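Local structure of myosin regulatory light chain, striated adductor muscle (Argopecten irradians, 1WDC) at residues E19-E22 against A23-M26; V142-T145 against A146-G150; M125-T128 against F129-A132. The protein serves as the calcium-binding regulatory light chain of molluscan muscle myosin, making its Mg-ATPase activity depend on calcium. All coordinates share one frame; numbering follows the deposited sequence.

Interaction 1 (E19-E22 against A23-M26)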
# COMPACT_ATOMS: atom_id res chain seq x y z
N GLU B 19 -22.13 -13.64 -25.73
CA GLU B 19 -22.57 -12.24 -25.81
C GLU B 19 -21.97 -11.48 -27.00
O GLU B 19 -22.58 -10.52 -27.47
CB GLU B 19 -22.14 -11.48 -24.58
CG GLU B 19 -23.12 -11.48 -23.45
CD GLU B 19 -22.45 -11.07 -22.15
OE1 GLU B 19 -21.48 -10.26 -22.17
OE2 GLU B 19 -22.86 -11.61 -21.10
N MET B 20 -20.70 -11.79 -27.31
CA MET B 20 -19.94 -11.15 -28.40
C MET B 20 -20.38 -11.54 -29.81
O MET B 20 -20.20 -10.80 -30.77
CB MET B 20 -18.45 -11.46 -28.24
CG MET B 20 -17.93 -11.19 -26.87
SD MET B 20 -16.38 -10.33 -26.93
CE MET B 20 -16.51 -9.32 -25.46
N LYS B 21 -20.80 -12.80 -29.93
CA LYS B 21 -21.50 -13.31 -31.09
C LYS B 21 -22.69 -12.43 -31.46
O LYS B 21 -22.93 -12.18 -32.63
CB LYS B 21 -21.97 -14.73 -30.77
CG LYS B 21 -21.48 -15.78 -31.73
CD LYS B 21 -22.33 -15.77 -33.00
CE LYS B 21 -21.47 -16.03 -34.24
NZ LYS B 21 -20.51 -14.91 -34.48
N GLU B 22 -23.47 -12.02 -30.47
CA GLU B 22 -24.68 -11.23 -30.71
C GLU B 22 -24.32 -9.78 -30.98
O GLU B 22 -25.02 -9.09 -31.70
CB GLU B 22 -25.63 -11.29 -29.51
CG GLU B 22 -27.04 -11.83 -29.83
CD GLU B 22 -27.99 -10.81 -30.53
OE1 GLU B 22 -27.77 -10.52 -31.74
OE2 GLU B 22 -29.00 -10.38 -29.90
N ALA B 23 -23.31 -9.28 -30.28
CA ALA B 23 -22.77 -7.96 -30.54
C ALA B 23 -22.22 -7.96 -31.95
O ALA B 23 -22.56 -7.08 -32.75
CB ALA B 23 -21.66 -7.62 -29.55
N PHE B 24 -21.53 -9.04 -32.31
CA PHE B 24 -20.89 -9.13 -33.61
C PHE B 24 -21.86 -9.13 -34.80
O PHE B 24 -21.54 -8.62 -35.88
CB PHE B 24 -19.99 -10.37 -33.68
CG PHE B 24 -19.35 -10.57 -35.01
CD1 PHE B 24 -20.05 -11.21 -36.04
CD2 PHE B 24 -18.12 -9.96 -35.29
CE1 PHE B 24 -19.54 -11.22 -37.33
CE2 PHE B 24 -17.59 -9.97 -36.59
CZ PHE B 24 -18.31 -10.59 -37.62
N SER B 25 -23.03 -9.76 -34.63
CA SER B 25 -24.01 -9.84 -35.71
C SER B 25 -24.95 -8.62 -35.83
O SER B 25 -25.78 -8.53 -36.74
CB SER B 25 -24.81 -11.14 -35.57
OG SER B 25 -25.38 -11.25 -34.28
N MET B 26 -24.74 -7.64 -34.95
CA MET B 26 -25.40 -6.34 -35.06
C MET B 26 -24.42 -5.33 -35.64
O MET B 26 -24.83 -4.34 -36.26
CB MET B 26 -25.82 -5.87 -33.68
CG MET B 26 -27.28 -6.02 -33.39
SD MET B 26 -27.64 -4.97 -32.01
CE MET B 26 -27.67 -3.31 -32.80
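S25 doubles back on K21: its backbone N and its hydroxyl both donate to K21 O, so a single carbonyl oxygen is gripped twice. OG lies 3.1 Å from K21 O, in the carbonyl plane and on a lone pair, whereas S25 N arrives tilted 35° from that plane. The hydroxyl gets there because chi1 of 54° sets OG between the backbone N and the carbonyl carbon. Two further backbone bonds run alongside, F24 N to M20 O at 2.7 Å and A23 N to E19 O at 3.2 Å.

Such spacing, each donor four residues beyond its acceptor, is that of an alpha-helix, here the last turns of the helix that enters the first EF-hand. The loop that follows holds a magnesium ion through D28, D30, D32, F34 and D39, and the side chain of F24 lies about 7 Å from that ion.

Among the side chains, chi1 at 177° swings the F24 ring beside its own carbonyl carbon, where it touches V35 and meets F72 edge-to-face. K21 bends over so that NZ lies 4.0 Å from F24 CD1, oblique to the ring, while its charge also makes a cation-pi contact with F69. Both exposed, E22 and S25 bring OE1 and OG to 3.6 Å. M20, buried, packs on F69, F72 and F76 of helix 69-79.

Interaction 2 (V142-T145 against A146-G150); sequences VKFT and AMIKG
The ring of F144 is met by two side chains further along the same helix, I148 over one face and M147 obliquely. CG1 of I148 stands 4.2 Å from the ring centroid and 28° off the ring normal, a CH-pi contact, while I148 CD1 lies 3.5 Å from F144 CE2. The methyl CE of M147 comes within 3.7 Å of F144 CD1. The ring can be reached by both because chi1 of 179° carries it away from its own N and beside its carbonyl carbon.

K143 curls in a different direction: bends at chi2 and chi3 bring NZ back to 3.6 Å from A146 CB, placing the amine beside that methyl. T145 turns its hydroxyl back to Y141 O, and K149 reaches D84 O with NZ. Beneath the side chains runs the usual helical ladder, with I148 N bonded to F144 O at 2.8 Å and M147 N to K143 O at 3.0 Å. It weakens at K149, and G150, with positive phi, leaves the helix.

Helix 141-149 follows helix 122-131 and strands 134-135 and 138-139 in a helix-loop-helix consistent with the EF-hand fold; the F144 ring also meets F139, and F144, M147 and I148 pack on side chains of another protein chain. Replacing F144 by an alanine would probably leave I148 CG1 and M147 CE without the ring they pack on and a gap where the ring lay. Between the side chains the F144 contact is apolar, resting on dispersion and CH-pi contact, so it should depend mainly on how closely the surfaces meet.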
# COMPACT_ATOMS: atom_id res chain seq x y z
N VAL B 142 -16.59 -2.49 -3.19
CA VAL B 142 -17.11 -3.76 -3.65
C VAL B 142 -17.81 -3.48 -4.98
O VAL B 142 -17.55 -4.16 -5.97
CB VAL B 142 -18.09 -4.39 -2.65
CG1 VAL B 142 -18.60 -5.67 -3.20
CG2 VAL B 142 -17.41 -4.69 -1.35
N LYS B 143 -18.51 -2.35 -5.05
CA LYS B 143 -19.28 -2.02 -6.23
C LYS B 143 -18.40 -1.52 -7.30
O LYS B 143 -18.71 -1.68 -8.46
CB LYS B 143 -20.33 -0.96 -5.95
CG LYS B 143 -21.75 -1.51 -5.99
CD LYS B 143 -21.84 -2.86 -6.78
CE LYS B 143 -21.76 -4.10 -5.86
NZ LYS B 143 -21.30 -5.37 -6.55
N PHE B 144 -17.45 -0.69 -6.90
CA PHE B 144 -16.44 -0.21 -7.82
C PHE B 144 -15.68 -1.38 -8.50
O PHE B 144 -15.35 -1.31 -9.69
CB PHE B 144 -15.47 0.69 -7.08
CG PHE B 144 -14.36 1.21 -7.95
CD1 PHE B 144 -14.55 2.32 -8.74
CD2 PHE B 144 -13.11 0.59 -7.95
CE1 PHE B 144 -13.51 2.82 -9.52
CE2 PHE B 144 -12.08 1.08 -8.72
CZ PHE B 144 -12.27 2.19 -9.50
N THR B 145 -15.34 -2.41 -7.75
CA THR B 145 -14.66 -3.56 -8.32
C THR B 145 -15.51 -4.26 -9.39
O THR B 145 -15.01 -4.52 -10.48
CB THR B 145 -14.25 -4.56 -7.23
OG1 THR B 145 -13.36 -3.92 -6.30
CG2 THR B 145 -13.57 -5.76 -7.84
N ALA B 146 -16.78 -4.54 -9.09
CA ALA B 146 -17.74 -5.02 -10.08
C ALA B 146 -17.80 -4.13 -11.35
O ALA B 146 -17.61 -4.62 -12.45
CB ALA B 146 -19.10 -5.15 -9.45
N MET B 147 -17.93 -2.82 -11.16
CA MET B 147 -17.88 -1.84 -12.23
C MET B 147 -16.62 -1.93 -13.05
O MET B 147 -16.64 -1.72 -14.26
CB MET B 147 -17.98 -0.42 -11.66
CG MET B 147 -17.30 0.65 -12.52
SD MET B 147 -17.90 2.34 -12.20
CE MET B 147 -16.38 3.14 -11.84
N ILE B 148 -15.49 -2.06 -12.37
CA ILE B 148 -14.17 -2.16 -13.00
C ILE B 148 -13.92 -3.52 -13.69
O ILE B 148 -13.12 -3.61 -14.62
CB ILE B 148 -13.09 -1.83 -11.96
CG1 ILE B 148 -12.57 -0.44 -12.23
CG2 ILE B 148 -11.94 -2.84 -11.92
CD1 ILE B 148 -11.14 -0.32 -11.79
N LYS B 149 -14.72 -4.53 -13.35
CA LYS B 149 -14.61 -5.85 -13.94
C LYS B 149 -15.82 -6.26 -14.75
O LYS B 149 -15.84 -7.36 -15.29
CB LYS B 149 -14.36 -6.88 -12.86
CG LYS B 149 -13.03 -6.73 -12.20
CD LYS B 149 -12.14 -7.88 -12.56
CE LYS B 149 -11.64 -7.79 -14.00
NZ LYS B 149 -11.16 -9.13 -14.55
N GLY B 150 -16.86 -5.43 -14.75
CA GLY B 150 -18.05 -5.70 -15.55
C GLY B 150 -19.15 -6.55 -14.94
O GLY B 150 -20.19 -6.75 -15.54

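Interaction 3 (M125-T128 against F129-A132)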
# COMPACT_ATOMS: atom_id res chain seq x y z
N MET B 125 -6.89 10.63 -11.81
CA MET B 125 -7.67 10.84 -10.57
C MET B 125 -9.07 11.35 -10.92
O MET B 125 -10.10 10.80 -10.51
CB MET B 125 -6.95 11.86 -9.64
CG MET B 125 -5.80 11.31 -8.77
SD MET B 125 -6.21 9.89 -7.72
CE MET B 125 -7.51 10.53 -6.89
N ARG B 126 -9.07 12.37 -11.77
CA ARG B 126 -10.29 12.92 -12.30
C ARG B 126 -11.19 11.80 -12.89
O ARG B 126 -12.41 11.71 -12.57
CB ARG B 126 -9.89 13.94 -13.37
CG ARG B 126 -10.79 15.15 -13.48
CD ARG B 126 -10.83 15.65 -14.93
NE ARG B 126 -12.07 15.21 -15.56
CZ ARG B 126 -12.18 14.73 -16.79
NH1 ARG B 126 -11.26 14.98 -17.72
NH2 ARG B 126 -13.31 14.13 -17.12
N MET B 127 -10.57 10.89 -13.67
CA MET B 127 -11.29 9.86 -14.43
C MET B 127 -11.79 8.71 -13.59
O MET B 127 -12.81 8.11 -13.89
CB MET B 127 -10.42 9.31 -15.57
CG MET B 127 -10.28 10.21 -16.80
SD MET B 127 -11.75 11.27 -17.18
CE MET B 127 -13.09 10.02 -17.46
N THR B 128 -11.01 8.33 -12.59
CA THR B 128 -11.38 7.23 -11.72
C THR B 128 -12.61 7.58 -10.93
O THR B 128 -13.54 6.78 -10.82
CB THR B 128 -10.28 6.96 -10.76
OG1 THR B 128 -9.14 6.53 -11.50
CG2 THR B 128 -10.66 5.90 -9.79
N PHE B 129 -12.61 8.78 -10.37
CA PHE B 129 -13.64 9.16 -9.43
C PHE B 129 -14.85 9.87 -10.08
O PHE B 129 -15.90 10.00 -9.46
CB PHE B 129 -13.05 10.02 -8.29
CG PHE B 129 -12.15 9.26 -7.34
CD1 PHE B 129 -12.68 8.37 -6.43
CD2 PHE B 129 -10.77 9.33 -7.46
CE1 PHE B 129 -11.82 7.54 -5.67
CE2 PHE B 129 -9.94 8.50 -6.71
CZ PHE B 129 -10.47 7.62 -5.84
N LYS B 130 -14.72 10.24 -11.36
CA LYS B 130 -15.88 10.59 -12.19
C LYS B 130 -16.94 9.46 -12.17
O LYS B 130 -18.15 9.72 -12.16
CB LYS B 130 -15.41 10.85 -13.64
CG LYS B 130 -16.41 11.58 -14.55
CD LYS B 130 -15.72 12.18 -15.78
CE LYS B 130 -16.66 13.09 -16.57
NZ LYS B 130 -16.75 12.73 -18.03
N GLU B 131 -16.47 8.23 -12.03
CA GLU B 131 -17.33 7.07 -12.18
C GLU B 131 -17.73 6.37 -10.87
O GLU B 131 -18.79 5.74 -10.79
CB GLU B 131 -16.65 6.08 -13.13
CG GLU B 131 -17.52 5.69 -14.33
CD GLU B 131 -18.13 6.89 -15.08
OE1 GLU B 131 -17.39 7.86 -15.37
OE2 GLU B 131 -19.34 6.84 -15.39
N ALA B 132 -17.00 6.72 -9.80
CA ALA B 132 -16.96 5.96 -8.55
C ALA B 132 -18.25 6.04 -7.69
O ALA B 132 -18.83 7.12 -7.52
CB ALA B 132 -15.76 6.40 -7.72
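R126 and K130, both basic, lie side by side and point the same way, with R126 NH2 and K130 NZ 3.8 Å apart. They sit one turn apart on helix 122-131 of the C-terminal EF-hand-like lobe. The aliphatic part of the lysine rather than its amine makes the nearer approach: K130 CD comes to the edge of the guanidinium, 3.4 Å from R126 NH2, and M127 CE touches the same CD. M127 SD lies over one face of the guanidinium, toward its rim. Mutual repulsion would probably be eased by solvent, since both residues are exposed.

On another side of the helix F129 collects its neighbours. T128 CG2 lies over one face of the ring, 4.2 Å from its centroid and 13° off the normal, a CH-pi contact. M125 gives a Met-aromatic contact at the ring's edge, SD 5.4 Å from the centroid; bends at chi2 and chi3 (both -55°) fold the thioether round to it. The ring also meets K110 in a cation-pi contact and packs on I106, I109 and L113 of helix 106-115. T128 OG1 bonds back to E124 O, and F129 N donates to M125 O at 3.2 Å.

Overall arrangement
Along the chain the order is interaction 1, interaction 3, interaction 2, each lying within a single helix: 14-27, 122-131 and 141-149. Interaction 1 belongs to the N-terminal lobe, beside the magnesium-holding loop, while the other two share the C-terminal lobe. Interactions 2 and 3 have centres 13 Å apart and touch directly, M147 CE lying on E131 CB and F144 CZ on T128 CG2, so the two helices, joined by strands 134-135 and 138-139, pack together. Interaction 1 is more remote, its centre about 23 Å from that of interaction 2 and 29 Å from that of interaction 3. Each also packs on another protein chain, as expected of light-chain lobes embracing the myosin heavy chain.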